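Long-range contacts in beta-mannosidase (Hypocrea lixii, PDB 4UOJ), which probably hydrolyses terminal, non-reducing beta-D-mannose residues of mannosides and manno-oligosaccharides: residues A28-L33 with P214-Q219; G111-A116 with D129-Q134; I367-N372 with S563-G568; I755-D760 with F793-I798. All coordinates share one frame; numbering follows the deposited sequence.

Contact 1: A28-L33 with P214-Q219; sequences ASIHDL and PGRIVQ
Ser29 to Asp32 form an edge strand of a four-stranded antiparallel sheet in the N-terminal beta-sandwich, paired with Arg216 to Gln219 of strand 215-221. Two hydrogen-bonded pairs, Ser29 with Gln219 and His31 with Ile217, each exchange two backbone bonds; Ile217 N to His31 O measures 2.8 Å. Beyond them, Leu33 N reaches Gly215 O at 3.2 Å, 46° out of the carbonyl plane. Asp32 OD1 and Gly215 O, both acceptors, lie 3.2 Å apart without bonding; a water donating to Asp32 OD1 and accepting from Gly215 N links the two segments there. Ile30 CG2 lies alongside the aliphatic stem of Arg216, 3.3 Å from its CG; the arginine bends at chi2 and chi3, and its NH2 forms a salt bridge with Asp110. On the face that carries His31 and Ile217, Ile217 CG1 meets Leu33 CD2, just past the strand, at 3.9 Å. Strand 103-109 flanks 215-221 on its other edge, Leu107 and Phe109 touching Ile217 and Leu33 respectively, while Tyr227 of strand 227-237 packs on Ile30 and Val218.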
loop_
_atom_site.group_PDB
_atom_site.type_symbol
_atom_site.label_atom_id
_atom_site.label_comp_id
_atom_site.label_asym_id
_atom_site.label_seq_id
_atom_site.Cartn_x
_atom_site.Cartn_y
_atom_site.Cartn_z
ATOM N N ALA A 28 -20.697 21.568 23.400
ATOM C CA ALA A 28 -19.547 20.851 23.945
ATOM C C ALA A 28 -18.286 21.713 23.825
ATOM O O ALA A 28 -17.975 22.202 22.746
ATOM C CB ALA A 28 -19.368 19.518 23.219
ATOM N N SER A 29 -17.585 21.922 24.943
ATOM C CA SER A 29 -16.344 22.710 25.000
ATOM C C SER A 29 -15.163 21.796 24.665
ATOM O O SER A 29 -14.914 20.822 25.372
ATOM C CB SER A 29 -16.180 23.340 26.395
ATOM O OG SER A 29 -14.920 23.955 26.587
ATOM N N ILE A 30 -14.461 22.091 23.568
ATOM C CA ILE A 30 -13.336 21.266 23.112
ATOM C C ILE A 30 -11.986 22.004 23.130
ATOM O O ILE A 30 -11.847 23.075 22.542
ATOM C CB ILE A 30 -13.628 20.572 21.752
ATOM C CG1 ILE A 30 -14.855 19.623 21.876
ATOM C CG2 ILE A 30 -12.393 19.800 21.263
ATOM C CD1 ILE A 30 -15.534 19.188 20.562
ATOM N N HIS A 31 -11.023 21.404 23.817
ATOM C CA HIS A 31 -9.633 21.813 23.811
ATOM C C HIS A 31 -8.793 20.799 23.085
ATOM O O HIS A 31 -8.609 19.706 23.556
ATOM C CB HIS A 31 -9.090 21.862 25.222
ATOM C CG HIS A 31 -9.601 23.003 26.023
ATOM N ND1 HIS A 31 -10.898 23.451 25.941
ATOM C CD2 HIS A 31 -8.990 23.798 26.927
ATOM C CE1 HIS A 31 -11.063 24.473 26.759
ATOM N NE2 HIS A 31 -9.920 24.703 27.369
ATOM N N ASP A 32 -8.242 21.201 21.956
ATOM C CA ASP A 32 -7.327 20.393 21.177
ATOM C C ASP A 32 -6.020 20.327 21.938
ATOM O O ASP A 32 -5.509 21.346 22.400
ATOM C CB ASP A 32 -7.115 21.061 19.826
ATOM C CG ASP A 32 -6.484 20.173 18.817
ATOM O OD1 ASP A 32 -6.001 19.102 19.139
ATOM O OD2 ASP A 32 -6.462 20.557 17.663
ATOM N N LEU A 33 -5.497 19.120 22.077
ATOM C CA LEU A 33 -4.261 18.902 22.797
ATOM C C LEU A 33 -3.025 19.375 22.041
ATOM O O LEU A 33 -1.964 19.542 22.626
ATOM C CB LEU A 33 -4.159 17.441 23.191
ATOM C CG LEU A 33 -5.046 16.998 24.351
ATOM C CD1 LEU A 33 -4.704 15.577 24.692
ATOM C CD2 LEU A 33 -4.895 17.873 25.585
ATOM N N PRO A 214 -4.264 12.563 16.760
ATOM C CA PRO A 214 -4.851 13.676 17.527
ATOM C C PRO A 214 -5.565 13.296 18.827
ATOM O O PRO A 214 -5.911 12.146 19.062
ATOM C CB PRO A 214 -5.786 14.355 16.520
ATOM C CG PRO A 214 -5.247 13.975 15.189
ATOM C CD PRO A 214 -4.765 12.560 15.371
ATOM N N GLY A 215 -5.719 14.302 19.664
ATOM C CA GLY A 215 -6.233 14.203 21.002
ATOM C C GLY A 215 -6.935 15.479 21.399
ATOM O O GLY A 215 -6.735 16.490 20.803
ATOM N N ARG A 216 -7.776 15.405 22.413
ATOM C CA ARG A 216 -8.786 16.404 22.714
ATOM C C ARG A 216 -9.159 16.299 24.160
ATOM O O ARG A 216 -9.147 15.228 24.709
ATOM C CB ARG A 216 -10.058 15.962 21.996
ATOM C CG ARG A 216 -10.713 16.917 21.044
ATOM C CD ARG A 216 -11.015 16.294 19.684
ATOM N NE ARG A 216 -10.996 14.856 19.711
ATOM C CZ ARG A 216 -10.114 14.094 19.098
ATOM N NH1 ARG A 216 -9.163 14.592 18.387
ATOM N NH2 ARG A 216 -10.214 12.799 19.208
ATOM N N ILE A 217 -9.613 17.398 24.740
ATOM C CA ILE A 217 -10.348 17.360 25.988
ATOM C C ILE A 217 -11.746 17.819 25.704
ATOM O O ILE A 217 -11.935 18.812 25.043
ATOM C CB ILE A 217 -9.784 18.275 27.043
ATOM C CG1 ILE A 217 -8.367 17.891 27.363
ATOM C CG2 ILE A 217 -10.600 18.162 28.306
ATOM C CD1 ILE A 217 -7.769 18.672 28.504
ATOM N N VAL A 218 -12.722 17.066 26.190
ATOM C CA VAL A 218 -14.124 17.316 25.868
ATOM C C VAL A 218 -14.892 17.574 27.158
ATOM O O VAL A 218 -14.890 16.728 28.067
ATOM C CB VAL A 218 -14.759 16.148 25.062
ATOM C CG1 VAL A 218 -16.206 16.464 24.694
ATOM C CG2 VAL A 218 -13.963 15.838 23.806
ATOM N N GLN A 219 -15.551 18.732 27.238
ATOM C CA GLN A 219 -16.386 19.075 28.392
ATOM C C GLN A 219 -17.835 19.115 27.943
ATOM O O GLN A 219 -18.202 19.898 27.076
ATOM C CB GLN A 219 -15.947 20.380 29.080
ATOM C CG GLN A 219 -14.843 20.165 30.101
ATOM C CD GLN A 219 -14.680 21.312 31.068
ATOM O OE1 GLN A 219 -14.692 22.477 30.685
ATOM N NE2 GLN A 219 -14.485 20.995 32.341
HETATM O O HOH W 1 -4.613 16.897 18.390
HETATM O O HOH W 2 -8.099 17.086 17.810
#

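Contact 2: G111-A116 with D129-Q134; sequences GLDTYA and DNQFRQ. With MAN (alpha-D-mannopyranose), chain G; NAG (2-acetamido-2-deoxy-beta-D-glucopyranose), chain B.
The Asp113 carboxylate and the Gln131 amide lie stacked, their planes 19° apart and their side chains pointing the same way, with Asp113 CG 3.6 Å from Gln131 CD. Both have CG anti to the backbone N (chi1 -174° and -175°), and the extended glutamine runs alongside the aspartate. Asp113 OD1 and Gln131 OE1, two acceptors, sit 3.3 Å apart, but each group has outside partners: Lys193 makes a salt bridge with Asp113 OD2, and Glu194 N donates to Gln131 OE1. With an alanine in place of Gln131, the Asp113 carboxylate would probably lose the amide stacked on it and Glu194 N its acceptor. Gln131 CB in turn covers one face of the Phe132 ring, off-centre, near the ring's margin. At the edge of the Tyr115 ring, near its plane, is mannose O4, which donates to Asp129 OD2 at 2.7 Å; Asp129 CB is 3.6 Å from Tyr115 CD1. The backbones meet through Gln131 CA-H and Leu112 O (CA to O 3.3 Å) and through two waters: one accepts from Asn130 N and lies 2.7 Å from Thr114 O, the other accepts from Leu112 N and lies near Arg133 O. Asn130 to Arg133 form a type I turn, and Asn130 OD1 accepts from Phe132 N, an Asx turn, in a loop of the galactose-binding-like domain that packs on helix 458-475.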
loop_
_atom_site.group_PDB
_atom_site.type_symbol
_atom_site.label_atom_id
_atom_site.label_comp_id
_atom_site.label_asym_id
_atom_site.label_seq_id
_atom_site.Cartn_x
_atom_site.Cartn_y
_atom_site.Cartn_z
ATOM N N GLY A 111 -5.139 8.125 19.210
ATOM C CA GLY A 111 -4.001 7.232 19.126
ATOM C C GLY A 111 -2.876 7.557 20.084
ATOM O O GLY A 111 -2.372 8.698 20.131
ATOM N N LEU A 112 -2.483 6.537 20.836
ATOM C CA LEU A 112 -1.325 6.562 21.720
ATOM C C LEU A 112 -0.467 5.342 21.463
ATOM O O LEU A 112 -0.968 4.248 21.369
ATOM C CB LEU A 112 -1.757 6.552 23.168
ATOM C CG LEU A 112 -2.582 7.755 23.594
ATOM C CD1 LEU A 112 -3.223 7.487 24.933
ATOM C CD2 LEU A 112 -1.724 8.996 23.664
ATOM N N ASP A 113 0.835 5.553 21.337
ATOM C CA ASP A 113 1.748 4.517 20.921
ATOM C C ASP A 113 2.851 4.304 21.929
ATOM O O ASP A 113 3.734 5.101 22.030
ATOM C CB ASP A 113 2.346 4.930 19.567
ATOM C CG ASP A 113 3.233 3.861 18.939
ATOM O OD1 ASP A 113 3.144 2.686 19.286
ATOM O OD2 ASP A 113 4.028 4.198 18.069
ATOM N N THR A 114 2.841 3.178 22.630
ATOM C CA THR A 114 1.699 2.261 22.754
ATOM C C THR A 114 1.288 2.078 24.239
ATOM O O THR A 114 0.231 2.524 24.611
ATOM C CB THR A 114 1.975 0.900 22.069
ATOM O OG1 THR A 114 1.891 1.043 20.663
ATOM C CG2 THR A 114 0.956 -0.136 22.462
ATOM N N TYR A 115 2.129 1.424 25.049
ATOM C CA TYR A 115 1.908 1.245 26.487
ATOM C C TYR A 115 2.116 2.587 27.142
ATOM O O TYR A 115 3.215 3.132 27.098
ATOM C CB TYR A 115 2.865 0.219 27.098
ATOM C CG TYR A 115 2.762 -1.188 26.572
ATOM C CD1 TYR A 115 1.704 -2.010 26.923
ATOM C CD2 TYR A 115 3.754 -1.725 25.778
ATOM C CE1 TYR A 115 1.616 -3.320 26.462
ATOM C CE2 TYR A 115 3.678 -3.032 25.310
ATOM C CZ TYR A 115 2.606 -3.836 25.656
ATOM O OH TYR A 115 2.528 -5.144 25.201
ATOM N N ALA A 116 1.048 3.131 27.726
ATOM C CA ALA A 116 1.108 4.428 28.392
ATOM C C ALA A 116 0.419 4.449 29.755
ATOM O O ALA A 116 -0.413 3.595 30.033
ATOM C CB ALA A 116 0.531 5.498 27.487
ATOM N N ASP A 129 -2.882 0.227 26.067
ATOM C CA ASP A 129 -1.939 -0.757 25.521
ATOM C C ASP A 129 -2.249 -1.179 24.048
ATOM O O ASP A 129 -2.056 -2.346 23.672
ATOM C CB ASP A 129 -1.891 -1.981 26.439
ATOM C CG ASP A 129 -3.230 -2.697 26.590
ATOM O OD1 ASP A 129 -4.270 -2.099 26.219
ATOM O OD2 ASP A 129 -3.225 -3.845 27.101
ATOM N N ASN A 130 -2.731 -0.228 23.238
ATOM C CA ASN A 130 -3.021 -0.459 21.811
ATOM C C ASN A 130 -2.873 0.822 21.017
ATOM O O ASN A 130 -3.552 1.805 21.291
ATOM C CB ASN A 130 -4.418 -1.055 21.601
ATOM C CG ASN A 130 -4.596 -1.756 20.267
ATOM O OD1 ASN A 130 -4.156 -1.293 19.216
ATOM N ND2 ASN A 130 -5.275 -2.877 20.283
ATOM N N GLN A 131 -1.979 0.799 20.034
ATOM C CA GLN A 131 -1.698 1.908 19.134
ATOM C C GLN A 131 -2.910 2.235 18.259
ATOM O O GLN A 131 -3.123 3.403 17.895
ATOM C CB GLN A 131 -0.498 1.524 18.240
ATOM C CG GLN A 131 -0.004 2.645 17.318
ATOM C CD GLN A 131 1.182 2.293 16.446
ATOM O OE1 GLN A 131 1.832 1.256 16.585
ATOM N NE2 GLN A 131 1.483 3.187 15.523
ATOM N N PHE A 132 -3.680 1.186 17.922
ATOM C CA PHE A 132 -4.779 1.208 16.971
ATOM C C PHE A 132 -6.166 1.465 17.557
ATOM O O PHE A 132 -7.169 1.342 16.849
ATOM C CB PHE A 132 -4.770 -0.113 16.199
ATOM C CG PHE A 132 -3.402 -0.657 15.841
ATOM C CD1 PHE A 132 -2.515 0.084 15.063
ATOM C CD2 PHE A 132 -3.036 -1.946 16.234
ATOM C CE1 PHE A 132 -1.282 -0.444 14.693
ATOM C CE2 PHE A 132 -1.807 -2.481 15.883
ATOM C CZ PHE A 132 -0.931 -1.728 15.109
ATOM N N ARG A 133 -6.230 1.827 18.840
ATOM C CA ARG A 133 -7.498 2.117 19.513
ATOM C C ARG A 133 -7.645 3.571 19.924
ATOM O O ARG A 133 -6.659 4.257 20.236
ATOM C CB ARG A 133 -7.688 1.204 20.738
ATOM C CG ARG A 133 -8.093 -0.220 20.349
ATOM C CD ARG A 133 -8.195 -1.170 21.523
ATOM N NE ARG A 133 -9.383 -0.916 22.319
ATOM C CZ ARG A 133 -9.688 -1.560 23.441
ATOM N NH1 ARG A 133 -8.902 -2.519 23.903
ATOM N NH2 ARG A 133 -10.786 -1.248 24.104
ATOM N N GLN A 134 -8.902 4.022 19.942
ATOM C CA GLN A 134 -9.274 5.333 20.450
ATOM C C GLN A 134 -9.569 5.139 21.939
ATOM O O GLN A 134 -10.412 4.312 22.296
ATOM C CB GLN A 134 -10.502 5.874 19.707
ATOM C CG GLN A 134 -10.973 7.251 20.154
ATOM C CD GLN A 134 -12.274 7.646 19.487
ATOM O OE1 GLN A 134 -13.262 6.907 19.515
ATOM N NE2 GLN A 134 -12.299 8.833 18.893
HETATM C C1 MAN G . -0.917 -7.911 31.076
HETATM C C2 MAN G . -0.925 -8.560 29.693
HETATM C C3 MAN G . -0.605 -7.511 28.627
HETATM C C4 MAN G . -1.535 -6.287 28.735
HETATM C C5 MAN G . -1.579 -5.735 30.166
HETATM C C6 MAN G . -2.677 -4.697 30.356
HETATM O O2 MAN G . -2.214 -9.131 29.438
HETATM O O3 MAN G . -0.753 -8.117 27.354
HETATM O O4 MAN G . -1.111 -5.259 27.850
HETATM O O5 MAN G . -1.832 -6.787 31.102
HETATM O O6 MAN G . -2.571 -4.053 31.622
HETATM C C1 NAG B . 7.193 3.160 31.946
HETATM C C2 NAG B . 7.018 3.282 33.478
HETATM C C3 NAG B . 6.122 2.181 34.021
HETATM C C4 NAG B . 4.817 2.106 33.214
HETATM C C5 NAG B . 5.083 2.115 31.697
HETATM C C6 NAG B . 3.832 2.208 30.826
HETATM C C7 NAG B . 8.927 4.363 34.605
HETATM C C8 NAG B . 10.283 4.149 35.214
HETATM N N2 NAG B . 8.311 3.253 34.145
HETATM O O3 NAG B . 5.828 2.494 35.376
HETATM O O4 NAG B . 4.176 0.910 33.579
HETATM O O5 NAG B . 5.907 3.225 31.340
HETATM O O6 NAG B . 3.165 3.463 30.911
HETATM O O7 NAG B . 8.413 5.478 34.537
HETATM O O HOH W 3 -4.125 4.304 20.700
HETATM O O HOH W 4 -2.253 2.640 23.640
HETATM O O HOH W 5 4.255 3.679 15.188
#

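Contact 3: I367-N372 with S563-G568; sequences ITPGNN and SGHIYG. With NA (sodium ion), chain C.
Ile566 O is gripped from two sources: Asn371 N donates to it at 3.1 Å across the contact, and Arg590 NH2, which also bonds Thr368 O, binds it from outside. Gly370 CA-H also points at this oxygen, and a side chain at Gly370 would collide with it. The return bond runs from Ile566 N to Pro369 O, 3.0 Å. Pro369 CG stands over the His565 ring centre, 3.6 Å from the centroid and 11° off its normal, a CH-pi contact, while His565 NE2 binds a sodium ion. Replacing His565 by an alanine would probably leave Pro369 CG without the ring beneath it and the sodium ion without this nitrogen ligand. Thr368 CG2 packs against Ile566 CD1 at 3.7 Å. Asn371 OD1 lies at the edge of the Tyr567 ring, 3.3 Å from CD2, and accepts from Arg557 NE. Main-chain bonds thus tie two irregular loops of the catalytic (beta/alpha)8 domain known for family 2, one between helix 360-365 and strand 374-377, the other before strand 569-572; the rather long distance from His565 NE2 to sodium, 2.9 Å, is consistent with a weakly held ion.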
loop_
_atom_site.group_PDB
_atom_site.type_symbol
_atom_site.label_atom_id
_atom_site.label_comp_id
_atom_site.label_asym_id
_atom_site.label_seq_id
_atom_site.Cartn_x
_atom_site.Cartn_y
_atom_site.Cartn_z
ATOM N N ILE A 367 -12.607 -21.802 -17.802
ATOM C CA ILE A 367 -11.858 -21.502 -16.584
ATOM C C ILE A 367 -11.546 -22.797 -15.832
ATOM O O ILE A 367 -12.408 -23.636 -15.643
ATOM C CB ILE A 367 -12.580 -20.442 -15.679
ATOM C CG1 ILE A 367 -12.835 -19.122 -16.451
ATOM C CG2 ILE A 367 -11.790 -20.156 -14.388
ATOM C CD1 ILE A 367 -13.816 -18.138 -15.794
ATOM N N THR A 368 -10.292 -22.938 -15.408
ATOM C CA THR A 368 -9.805 -24.073 -14.641
ATOM C C THR A 368 -10.538 -24.124 -13.292
ATOM O O THR A 368 -10.641 -23.096 -12.621
ATOM C CB THR A 368 -8.267 -23.966 -14.454
ATOM O OG1 THR A 368 -7.643 -23.941 -15.732
ATOM C CG2 THR A 368 -7.690 -25.124 -13.666
ATOM N N PRO A 369 -11.036 -25.314 -12.876
ATOM C CA PRO A 369 -11.696 -25.398 -11.573
ATOM C C PRO A 369 -10.770 -25.103 -10.386
ATOM O O PRO A 369 -9.546 -25.056 -10.521
ATOM C CB PRO A 369 -12.248 -26.825 -11.534
ATOM C CG PRO A 369 -11.436 -27.579 -12.499
ATOM C CD PRO A 369 -11.038 -26.617 -13.567
ATOM N N GLY A 370 -11.398 -24.858 -9.246
ATOM C CA GLY A 370 -10.738 -24.516 -8.009
ATOM C C GLY A 370 -11.466 -23.391 -7.308
ATOM O O GLY A 370 -12.692 -23.433 -7.159
ATOM N N ASN A 371 -10.716 -22.377 -6.878
ATOM C CA ASN A 371 -11.295 -21.216 -6.207
ATOM C C ASN A 371 -10.925 -19.910 -6.880
ATOM O O ASN A 371 -9.856 -19.770 -7.466
ATOM C CB ASN A 371 -10.915 -21.182 -4.720
ATOM C CG ASN A 371 -11.746 -22.106 -3.868
ATOM O OD1 ASN A 371 -11.594 -23.326 -3.917
ATOM N ND2 ASN A 371 -12.646 -21.532 -3.071
ATOM N N ASN A 372 -11.811 -18.943 -6.765
ATOM C CA ASN A 372 -11.607 -17.583 -7.251
ATOM C C ASN A 372 -10.640 -16.826 -6.344
ATOM O O ASN A 372 -10.422 -17.222 -5.204
ATOM C CB ASN A 372 -12.949 -16.829 -7.255
ATOM C CG ASN A 372 -13.857 -17.243 -8.365
ATOM O OD1 ASN A 372 -13.743 -16.750 -9.494
ATOM N ND2 ASN A 372 -14.778 -18.150 -8.064
ATOM N N SER A 563 -5.509 -32.093 -7.800
ATOM C CA SER A 563 -4.465 -31.890 -8.816
ATOM C C SER A 563 -5.053 -31.323 -10.115
ATOM O O SER A 563 -6.116 -31.755 -10.575
ATOM C CB SER A 563 -3.647 -33.169 -9.067
ATOM O OG SER A 563 -4.161 -34.005 -10.093
ATOM N N GLY A 564 -4.372 -30.324 -10.656
ATOM C CA GLY A 564 -4.792 -29.640 -11.878
ATOM C C GLY A 564 -5.614 -28.390 -11.632
ATOM O O GLY A 564 -5.661 -27.501 -12.491
ATOM N N HIS A 565 -6.264 -28.323 -10.458
ATOM C CA HIS A 565 -7.086 -27.184 -10.051
ATOM C C HIS A 565 -6.222 -26.033 -9.548
ATOM O O HIS A 565 -5.161 -26.257 -8.977
ATOM C CB HIS A 565 -8.072 -27.595 -8.962
ATOM C CG HIS A 565 -9.113 -28.582 -9.390
ATOM N ND1 HIS A 565 -10.415 -28.492 -8.945
ATOM C CD2 HIS A 565 -9.024 -29.668 -10.193
ATOM C CE1 HIS A 565 -11.076 -29.505 -9.473
ATOM N NE2 HIS A 565 -10.274 -30.226 -10.245
ATOM N N ILE A 566 -6.694 -24.807 -9.760
ATOM C CA ILE A 566 -5.987 -23.586 -9.375
ATOM C C ILE A 566 -6.747 -22.868 -8.254
ATOM O O ILE A 566 -7.955 -22.663 -8.342
ATOM C CB ILE A 566 -5.726 -22.688 -10.603
ATOM C CG1 ILE A 566 -4.808 -23.432 -11.605
ATOM C CG2 ILE A 566 -5.133 -21.320 -10.194
ATOM C CD1 ILE A 566 -4.803 -22.878 -13.039
ATOM N N TYR A 567 -6.020 -22.497 -7.193
ATOM C CA TYR A 567 -6.577 -21.821 -6.029
ATOM C C TYR A 567 -5.715 -20.640 -5.597
ATOM O O TYR A 567 -4.488 -20.686 -5.686
ATOM C CB TYR A 567 -6.683 -22.791 -4.834
ATOM C CG TYR A 567 -7.263 -24.149 -5.130
ATOM C CD1 TYR A 567 -6.453 -25.202 -5.523
ATOM C CD2 TYR A 567 -8.616 -24.397 -4.978
ATOM C CE1 TYR A 567 -6.987 -26.472 -5.781
ATOM C CE2 TYR A 567 -9.160 -25.662 -5.223
ATOM C CZ TYR A 567 -8.340 -26.704 -5.610
ATOM O OH TYR A 567 -8.874 -27.952 -5.845
ATOM N N GLY A 568 -6.385 -19.614 -5.093
ATOM C CA GLY A 568 -5.771 -18.440 -4.484
ATOM C C GLY A 568 -4.914 -17.507 -5.311
ATOM O O GLY A 568 -4.867 -17.577 -6.536
HETATM NA NA NA C . -11.065 -31.694 -12.641
HETATM O O HOH W 6 -8.809 -18.712 -3.688
#

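Contact 4: I755-D760 with F793-I798; sequences IWVTSD and FNVGAI
Val757 and Phe793 meet inside an immunoglobulin-like beta-sandwich, where strands 752-759 and 790-795 belong to different sheets and their local axes pass 7.8 Å apart at 44°. The tight part is apolar. Val757 CG1 sits over one face of the Phe793 ring, 3.8 Å from its centroid, the side chains crossing at about a right angle. With CG of Phe793 between the backbone N and the carbonyl carbon (chi1 66°), the ring turns its face to Val757. Next along, Val795 CG1 touches Ser759 CB at 3.7 Å, and Leu826 of strand 821-830 touches both Val757 and Phe793. Towards the loop the fit is looser and more polar. Gly796 and Ala797 are partly exposed, with a bound N-acetylglucosamine touching Ala797, and a water lies between the segments, 2.9 Å from Ser759 OG and 2.7 Å from Gly796 O. Ser759 OG is also hydrogen-bonded to Leu761 N. Past this water the two segments come together again, with Ile798 CA-H directed at Ser759 O, a CA to O distance of 3.2 Å.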
loop_
_atom_site.group_PDB
_atom_site.type_symbol
_atom_site.label_atom_id
_atom_site.label_comp_id
_atom_site.label_asym_id
_atom_site.label_seq_id
_atom_site.Cartn_x
_atom_site.Cartn_y
_atom_site.Cartn_z
ATOM N N ILE A 755 4.584 -12.675 -29.519
ATOM C CA ILE A 755 4.063 -11.343 -29.189
ATOM C C ILE A 755 2.553 -11.460 -28.996
ATOM O O ILE A 755 1.845 -11.969 -29.866
ATOM C CB ILE A 755 4.485 -10.204 -30.164
ATOM C CG1 ILE A 755 6.020 -10.085 -30.237
ATOM C CG2 ILE A 755 3.885 -8.849 -29.706
ATOM C CD1 ILE A 755 6.518 -9.507 -31.511
ATOM N N TRP A 756 2.086 -11.046 -27.820
ATOM C CA TRP A 756 0.685 -11.090 -27.434
ATOM C C TRP A 756 0.167 -9.686 -27.153
ATOM O O TRP A 756 0.924 -8.841 -26.663
ATOM C CB TRP A 756 0.521 -11.932 -26.158
ATOM C CG TRP A 756 0.820 -13.396 -26.304
ATOM C CD1 TRP A 756 2.039 -13.962 -26.487
ATOM C CD2 TRP A 756 -0.109 -14.479 -26.138
ATOM N NE1 TRP A 756 1.927 -15.327 -26.492
ATOM C CE2 TRP A 756 0.617 -15.674 -26.286
ATOM C CE3 TRP A 756 -1.489 -14.551 -25.893
ATOM C CZ2 TRP A 756 0.012 -16.934 -26.218
ATOM C CZ3 TRP A 756 -2.092 -15.799 -25.822
ATOM C CH2 TRP A 756 -1.342 -16.975 -25.987
ATOM N N VAL A 757 -1.131 -9.460 -27.414
ATOM C CA VAL A 757 -1.796 -8.203 -27.102
ATOM C C VAL A 757 -2.796 -8.477 -25.974
ATOM O O VAL A 757 -3.651 -9.364 -26.094
ATOM C CB VAL A 757 -2.449 -7.528 -28.333
ATOM C CG1 VAL A 757 -3.328 -6.335 -27.929
ATOM C CG2 VAL A 757 -1.391 -7.093 -29.342
ATOM N N THR A 758 -2.669 -7.725 -24.872
ATOM C CA THR A 758 -3.505 -7.877 -23.679
ATOM C C THR A 758 -4.219 -6.563 -23.379
ATOM O O THR A 758 -3.606 -5.500 -23.350
ATOM C CB THR A 758 -2.652 -8.382 -22.502
ATOM O OG1 THR A 758 -2.046 -9.627 -22.855
ATOM C CG2 THR A 758 -3.451 -8.555 -21.224
ATOM N N SER A 759 -5.517 -6.660 -23.161
ATOM C CA SER A 759 -6.357 -5.528 -22.851
ATOM C C SER A 759 -7.153 -5.743 -21.584
ATOM O O SER A 759 -7.670 -6.798 -21.371
ATOM C CB SER A 759 -7.301 -5.261 -23.996
ATOM O OG SER A 759 -8.166 -4.210 -23.700
ATOM N N ASP A 760 -7.227 -4.723 -20.744
ATOM C CA ASP A 760 -8.072 -4.756 -19.577
ATOM C C ASP A 760 -9.416 -4.034 -19.698
ATOM O O ASP A 760 -10.128 -3.904 -18.736
ATOM C CB ASP A 760 -7.301 -4.348 -18.333
ATOM C CG ASP A 760 -7.099 -2.867 -18.192
ATOM O OD1 ASP A 760 -7.390 -2.089 -19.099
ATOM O OD2 ASP A 760 -6.628 -2.472 -17.124
ATOM N N PHE A 793 -5.056 -6.595 -34.928
ATOM C CA PHE A 793 -5.508 -7.475 -33.851
ATOM C C PHE A 793 -6.935 -7.204 -33.450
ATOM O O PHE A 793 -7.490 -6.143 -33.721
ATOM C CB PHE A 793 -4.574 -7.411 -32.613
ATOM C CG PHE A 793 -4.547 -6.089 -31.885
ATOM C CD1 PHE A 793 -5.505 -5.788 -30.931
ATOM C CD2 PHE A 793 -3.549 -5.156 -32.137
ATOM C CE1 PHE A 793 -5.488 -4.564 -30.268
ATOM C CE2 PHE A 793 -3.520 -3.944 -31.455
ATOM C CZ PHE A 793 -4.487 -3.654 -30.523
ATOM N N ASN A 794 -7.500 -8.192 -32.762
ATOM C CA ASN A 794 -8.818 -8.168 -32.157
ATOM C C ASN A 794 -8.671 -8.876 -30.826
ATOM O O ASN A 794 -8.373 -10.067 -30.780
ATOM C CB ASN A 794 -9.872 -8.856 -33.048
ATOM C CG ASN A 794 -10.425 -7.954 -34.135
ATOM O OD1 ASN A 794 -10.786 -6.798 -33.883
ATOM N ND2 ASN A 794 -10.532 -8.477 -35.356
ATOM N N VAL A 795 -8.829 -8.116 -29.745
ATOM C CA VAL A 795 -8.734 -8.647 -28.387
ATOM C C VAL A 795 -10.056 -8.421 -27.657
ATOM O O VAL A 795 -10.662 -7.349 -27.781
ATOM C CB VAL A 795 -7.493 -8.104 -27.632
ATOM C CG1 VAL A 795 -7.519 -6.591 -27.459
ATOM C CG2 VAL A 795 -7.296 -8.806 -26.298
ATOM N N GLY A 796 -10.519 -9.455 -26.962
ATOM C CA GLY A 796 -11.748 -9.390 -26.197
ATOM C C GLY A 796 -11.630 -8.580 -24.909
ATOM O O GLY A 796 -10.555 -8.102 -24.553
ATOM N N ALA A 797 -12.763 -8.416 -24.217
ATOM C CA ALA A 797 -12.833 -7.728 -22.946
ATOM C C ALA A 797 -11.985 -8.508 -21.941
ATOM O O ALA A 797 -12.103 -9.741 -21.882
ATOM C CB ALA A 797 -14.278 -7.661 -22.482
ATOM N N ILE A 798 -11.127 -7.796 -21.169
ATOM C CA ILE A 798 -10.231 -8.382 -20.152
ATOM C C ILE A 798 -9.705 -9.744 -20.640
ATOM O O ILE A 798 -9.985 -10.796 -20.065
ATOM C CB ILE A 798 -10.845 -8.440 -18.716
ATOM C CG1 ILE A 798 -11.682 -7.175 -18.412
ATOM C CG2 ILE A 798 -9.708 -8.632 -17.692
ATOM C CD1 ILE A 798 -12.504 -7.230 -17.154
HETATM O O HOH W 7 -10.437 -5.411 -25.005
#

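Contacts 1 and 2 share the N-terminal beta-sandwich: their centres lie about 18 Å apart, and contact 2 is nested in the long loop that contact 1 closes. Strand 103-109, which flanks strand 215-221 of contact 1, runs into the loop of contact 2. Contact 3 follows along the chain, in the catalytic barrel domain, and contact 4 comes last, in the Ig-like domain. Contacts 3 and 4 have centres about 23 Å apart, with nearest atoms about 9 Å apart, whereas the centres of contacts 1 and 4 are about 57 Å apart. The N-terminal sandwich of contacts 1 and 2 and the Ig-like domain of contact 4 thus lie on opposite sides of the chain's centre.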